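Local coordinates for protein flavodoxin (PDB 5WID) that binds flavin mononucleotide and, as a member of the flavodoxin family, probably serves as an electron carrier, at residues Asn23-Lys28 and Ile135-Lys140; Met1-Val6 and Ala48-Val53. All blocks are in the same frame, centred on the assembly; numbering follows the deposited sequence.

Contact 1 of 2, residues Asn23-Lys28 and Ile135-Lys140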
loop_
_atom_site.group_PDB
_atom_site.type_symbol
_atom_site.label_atom_id
_atom_site.label_comp_id
_atom_site.label_asym_id
_atom_site.label_seq_id
_atom_site.Cartn_x
_atom_site.Cartn_y
_atom_site.Cartn_z
ATOM N N ASN A 23 8.733 5.118 5.935
ATOM C CA ASN A 23 9.915 5.931 6.200
ATOM C C ASN A 23 10.044 7.050 5.173
ATOM O O ASN A 23 10.405 8.184 5.518
ATOM C CB ASN A 23 11.154 5.033 6.199
ATOM C CG ASN A 23 12.446 5.796 6.417
ATOM O OD1 ASN A 23 13.126 6.174 5.464
ATOM N ND2 ASN A 23 12.808 5.997 7.677
ATOM N N GLY A 24 9.765 6.746 3.904
ATOM C CA GLY A 24 9.824 7.780 2.884
ATOM C C GLY A 24 8.766 8.851 3.089
ATOM O O GLY A 24 9.033 10.042 2.905
ATOM N N ILE A 25 7.551 8.446 3.475
ATOM C CA ILE A 25 6.502 9.428 3.751
ATOM C C ILE A 25 6.905 10.308 4.930
ATOM O O ILE A 25 6.790 11.542 4.877
ATOM C CB ILE A 25 5.150 8.731 4.003
ATOM C CG1 ILE A 25 4.669 7.993 2.753
ATOM C CG2 ILE A 25 4.073 9.742 4.445
ATOM C CD1 ILE A 25 3.528 7.030 3.030
ATOM N N GLU A 26 7.400 9.686 6.009
ATOM C CA GLU A 26 7.880 10.451 7.169
ATOM C C GLU A 26 8.935 11.471 6.773
ATOM O O GLU A 26 8.970 12.586 7.312
ATOM C CB GLU A 26 8.486 9.518 8.224
ATOM C CG GLU A 26 7.508 8.753 9.073
ATOM C CD GLU A 26 8.179 7.655 9.895
ATOM O OE1 GLU A 26 9.421 7.500 9.812
ATOM O OE2 GLU A 26 7.457 6.938 10.616
ATOM N N SER A 27 9.841 11.086 5.869
ATOM C CA SER A 27 10.970 11.939 5.517
ATOM C C SER A 27 10.532 13.262 4.904
ATOM O O SER A 27 11.329 14.209 4.863
ATOM C CB SER A 27 11.920 11.203 4.564
ATOM O OG SER A 27 11.438 11.196 3.227
ATOM N N LYS A 28 9.288 13.354 4.432
ATOM C CA LYS A 28 8.757 14.583 3.859
ATOM C C LYS A 28 7.769 15.270 4.793
ATOM O O LYS A 28 6.988 16.117 4.350
ATOM C CB LYS A 28 8.111 14.299 2.503
ATOM C CG LYS A 28 9.053 13.681 1.479
ATOM C CD LYS A 28 10.411 14.350 1.491
ATOM C CE LYS A 28 10.462 15.493 0.513
ATOM N NZ LYS A 28 11.857 15.950 0.268
ATOM N N ILE A 135 8.221 8.770 -0.547
ATOM C CA ILE A 135 8.475 10.186 -0.826
ATOM C C ILE A 135 7.473 10.701 -1.847
ATOM O O ILE A 135 6.878 11.774 -1.672
ATOM C CB ILE A 135 9.923 10.399 -1.314
ATOM C CG1 ILE A 135 10.922 10.142 -0.179
ATOM C CG2 ILE A 135 10.097 11.820 -1.879
ATOM C CD1 ILE A 135 12.377 9.989 -0.662
ATOM N N ASP A 136 7.264 9.934 -2.927
ATOM C CA ASP A 136 6.325 10.358 -3.963
ATOM C C ASP A 136 4.912 10.495 -3.407
ATOM O O ASP A 136 4.186 11.428 -3.767
ATOM C CB ASP A 136 6.326 9.376 -5.141
ATOM C CG ASP A 136 7.626 9.384 -5.941
ATOM O OD1 ASP A 136 8.447 10.324 -5.798
ATOM O OD2 ASP A 136 7.817 8.430 -6.732
ATOM N N ILE A 137 4.493 9.557 -2.553
ATOM C CA ILE A 137 3.167 9.651 -1.938
ATOM C C ILE A 137 3.053 10.932 -1.121
ATOM O O ILE A 137 2.059 11.665 -1.211
ATOM C CB ILE A 137 2.880 8.414 -1.070
ATOM C CG1 ILE A 137 2.715 7.157 -1.932
ATOM C CG2 ILE A 137 1.608 8.638 -0.243
ATOM C CD1 ILE A 137 2.702 5.863 -1.086
ATOM N N ALA A 138 4.066 11.218 -0.303
ATOM C CA ALA A 138 4.033 12.430 0.508
ATOM C C ALA A 138 3.947 13.679 -0.363
ATOM O O ALA A 138 3.190 14.609 -0.058
ATOM C CB ALA A 138 5.266 12.483 1.412
ATOM N N GLU A 139 4.703 13.717 -1.461
ATOM C CA GLU A 139 4.674 14.899 -2.321
ATOM C C GLU A 139 3.316 15.064 -2.984
ATOM O O GLU A 139 2.828 16.190 -3.149
ATOM C CB GLU A 139 5.784 14.806 -3.366
ATOM C CG GLU A 139 7.178 15.034 -2.782
ATOM C CD GLU A 139 7.289 16.377 -2.074
ATOM O OE1 GLU A 139 6.719 17.372 -2.575
ATOM O OE2 GLU A 139 7.931 16.440 -1.008
ATOM N N LYS A 140 2.689 13.950 -3.363
ATOM C CA LYS A 140 1.344 14.002 -3.928
ATOM C C LYS A 140 0.341 14.520 -2.906
ATOM O O LYS A 140 -0.517 15.351 -3.231
ATOM C CB LYS A 140 0.945 12.610 -4.427
ATOM C CG LYS A 140 -0.312 12.573 -5.278
ATOM C CD LYS A 140 -0.090 13.213 -6.634
ATOM C CE LYS A 140 0.662 12.274 -7.564
ATOM N NZ LYS A 140 0.761 12.832 -8.944
#
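Lys28 sets CG anti to its carbonyl carbon (chi1 -59°), then bends at chi2 and chi3, so its chain folds over helix 135-140. Glu139 bends at chi2 (-57°) and brings its carboxylate across that chain obliquely. Glu139 OE2 lies 3.1 Å from Lys28 CE. The charged ends are farther apart: Lys28 NZ is 4.2 Å from Glu139 OE2, beyond a salt bridge, so the attraction is probably modest. Beneath them Lys28 CB packs on Ala138 CB at 3.5 Å, and Lys28 CG lies against Ile135 CG2. An alanine at Lys28 would remove the chain beyond CB and its charge, which would probably leave Ile135 CG2 less covered and Glu139 without one nearby positive charge.

The backbones come closest at Gly24, whose CA is 4.6 Å from Ile135 CA. A CB on Gly24 would clash with Ile135 N. Ser27 turns OG back to Gly24 O, 2.7 Å away, on an in-plane lone pair of that carbonyl. Ile135 CG1 rests against both oxygens. On the buried side, Ile25 CD1 obliquely meets Ile137 CG2 at 4.1 Å.

No hydrogen bond links the segments, although Lys142 gives one to Lys28 O. The axes of 23-27 and 135-140 approach to 7.4 Å and cross at -43°. This is close packing of two neighbouring helices on one face of the parallel sheet in the flavodoxin-like alpha/beta/alpha fold.

Contact 2 of 2, residues Met1-Val6 and Ala48-Val53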
loop_
_atom_site.group_PDB
_atom_site.type_symbol
_atom_site.label_atom_id
_atom_site.label_comp_id
_atom_site.label_asym_id
_atom_site.label_seq_id
_atom_site.Cartn_x
_atom_site.Cartn_y
_atom_site.Cartn_z
ATOM N N MET A 1 -1.506 16.689 7.159
ATOM C CA MET A 1 -2.227 15.658 6.419
ATOM C C MET A 1 -1.636 14.286 6.728
ATOM O O MET A 1 -0.632 14.193 7.434
ATOM C CB MET A 1 -2.195 15.959 4.926
ATOM C CG MET A 1 -3.235 17.005 4.526
ATOM S SD MET A 1 -3.177 17.438 2.783
ATOM C CE MET A 1 -1.514 18.103 2.684
ATOM N N LYS A 2 -2.243 13.219 6.201
ATOM C CA LYS A 2 -2.044 11.894 6.775
ATOM C C LYS A 2 -2.096 10.820 5.699
ATOM O O LYS A 2 -2.969 10.839 4.829
ATOM C CB LYS A 2 -3.108 11.622 7.847
ATOM C CG LYS A 2 -3.052 10.249 8.479
ATOM C CD LYS A 2 -1.719 10.006 9.154
ATOM C CE LYS A 2 -1.799 8.809 10.079
ATOM N NZ LYS A 2 -2.748 7.792 9.551
ATOM N N ALA A 3 -1.149 9.887 5.760
ATOM C CA ALA A 3 -1.143 8.726 4.887
ATOM C C ALA A 3 -1.182 7.469 5.739
ATOM O O ALA A 3 -0.741 7.467 6.893
ATOM C CB ALA A 3 0.099 8.692 3.988
ATOM N N ILE A 4 -1.696 6.391 5.164
ATOM C CA ILE A 4 -1.706 5.103 5.839
ATOM C C ILE A 4 -1.160 4.058 4.873
ATOM O O ILE A 4 -1.490 4.073 3.683
ATOM C CB ILE A 4 -3.117 4.748 6.356
ATOM C CG1 ILE A 4 -3.114 3.434 7.131
ATOM C CG2 ILE A 4 -4.136 4.691 5.239
ATOM C CD1 ILE A 4 -4.131 3.461 8.271
ATOM N N VAL A 5 -0.264 3.207 5.370
ATOM C CA VAL A 5 0.339 2.128 4.585
ATOM C C VAL A 5 -0.128 0.823 5.222
ATOM O O VAL A 5 0.281 0.498 6.344
ATOM C CB VAL A 5 1.871 2.206 4.554
ATOM C CG1 VAL A 5 2.431 1.104 3.641
ATOM C CG2 VAL A 5 2.360 3.613 4.123
ATOM N N VAL A 6 -1.004 0.097 4.527
ATOM C CA VAL A 6 -1.674 -1.093 5.053
ATOM C C VAL A 6 -1.129 -2.304 4.315
ATOM O O VAL A 6 -1.014 -2.266 3.088
ATOM C CB VAL A 6 -3.201 -1.009 4.852
ATOM C CG1 VAL A 6 -3.894 -2.266 5.436
ATOM C CG2 VAL A 6 -3.758 0.273 5.437
ATOM N N ALA A 48 -7.403 9.257 6.281
ATOM C CA ALA A 48 -6.190 9.404 5.479
ATOM C C ALA A 48 -6.458 10.061 4.127
ATOM O O ALA A 48 -7.478 9.799 3.485
ATOM C CB ALA A 48 -5.547 8.033 5.262
ATOM N N GLU A 49 -5.518 10.916 3.692
ATOM C CA GLU A 49 -5.551 11.477 2.342
ATOM C C GLU A 49 -4.984 10.512 1.305
ATOM O O GLU A 49 -5.338 10.605 0.123
ATOM C CB GLU A 49 -4.757 12.789 2.276
ATOM C CG GLU A 49 -5.575 14.043 2.597
ATOM C CD GLU A 49 -5.755 14.230 4.081
ATOM O OE1 GLU A 49 -4.934 13.687 4.856
ATOM O OE2 GLU A 49 -6.711 14.922 4.483
ATOM N N ALA A 50 -4.109 9.593 1.719
ATOM C CA ALA A 50 -3.499 8.623 0.818
ATOM C C ALA A 50 -3.485 7.271 1.512
ATOM O O ALA A 50 -3.197 7.184 2.710
ATOM C CB ALA A 50 -2.062 9.018 0.428
ATOM N N ILE A 51 -3.800 6.223 0.758
ATOM C CA ILE A 51 -3.849 4.862 1.283
ATOM C C ILE A 51 -3.029 3.983 0.354
ATOM O O ILE A 51 -3.394 3.808 -0.818
ATOM C CB ILE A 51 -5.289 4.332 1.389
ATOM C CG1 ILE A 51 -6.116 5.227 2.315
ATOM C CG2 ILE A 51 -5.284 2.876 1.883
ATOM C CD1 ILE A 51 -7.643 4.993 2.217
ATOM N N ALA A 52 -1.934 3.424 0.873
ATOM C CA ALA A 52 -1.122 2.454 0.146
ATOM C C ALA A 52 -1.455 1.070 0.687
ATOM O O ALA A 52 -1.581 0.891 1.902
ATOM C CB ALA A 52 0.377 2.752 0.312
ATOM N N VAL A 53 -1.653 0.103 -0.211
ATOM C CA VAL A 53 -2.061 -1.242 0.191
ATOM C C VAL A 53 -1.104 -2.256 -0.424
ATOM O O VAL A 53 -0.839 -2.204 -1.630
ATOM C CB VAL A 53 -3.509 -1.547 -0.230
ATOM C CG1 VAL A 53 -3.887 -2.988 0.123
ATOM C CG2 VAL A 53 -4.487 -0.566 0.454
#
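Glu49, Ile4 and Ala52 bury the most surface where strands 2-6 and 50-53 run side by side. Glu49 lies just before its strand and works through both backbone and side chain. Glu49 N gives a hydrogen bond to Lys2 O, 2.8 Å away. Its chain bends at chi2 (80°) and returns the carboxylate to the same residue. Lys2 N then gives a hydrogen bond to Glu49 OE1, 3.0 Å away, meeting the oxygen nearly along its C-O axis. Two bonds join Glu49 to Lys2; only the one to OE1 bears on the carboxylate, and at 142° it is bent. Met1 crosses the acid at about a right angle, with CB and CG against OE1 and CD.

Ile4 sits on the face shared with Ile51, Val6 and Val53. Its CG1 is anti to the backbone N (chi1 -177°), which leaves CG2 in the crowded position between N and the carbonyl carbon. From there Ile4 CG2 touches Ile51 CG1 and Ala48 CB, each at 3.6 Å. Ile4 and Ile51 lie side by side and point the same way. Ile4 N and Ile4 O both bond to strand 50-53, to Ala50 O at 3.0 Å and Ala52 N at 2.9 Å, on either side of Ile51, the parallel pattern.

Ala52 receives the straightest bond, from Val6 N to Ala52 O at 2.8 Å. Its methyl shares the opposite face with Ala3, Val5 and Ala50. Helices 13-27 and 124-143 cover that face through Ile25 and Ile137.

Strand 31-36 pairs with the other edge of strand 2-8. The contact thus joins two adjacent strands in the parallel sheet of the flavodoxin-like alpha/beta/alpha fold, strand order 2-1-3-4-5.

The two contacts lie in successive layers of the fold, their centres 11 Å apart. Contact 2 joins neighbouring strands of the sheet, and contact 1 joins two helices packed on one face of it. They touch directly. Ile25 CD1 rests on Ala3 and Val5, while Ile137 reaches Ala50 and Ala52. Their segments alternate along the chain: 1-6, 23-28, 48-53, then 135-140. Strand 2-8 leads into helix 13-27, while helix 124-143 comes last. The first strand and the last helix are thus brought close together, with Ile25 and Ile137 between the helices and the sheet. The Val5 side chain is about 12 Å from FMN, and contact 1 is away from its binding residues; both contacts are fold packing.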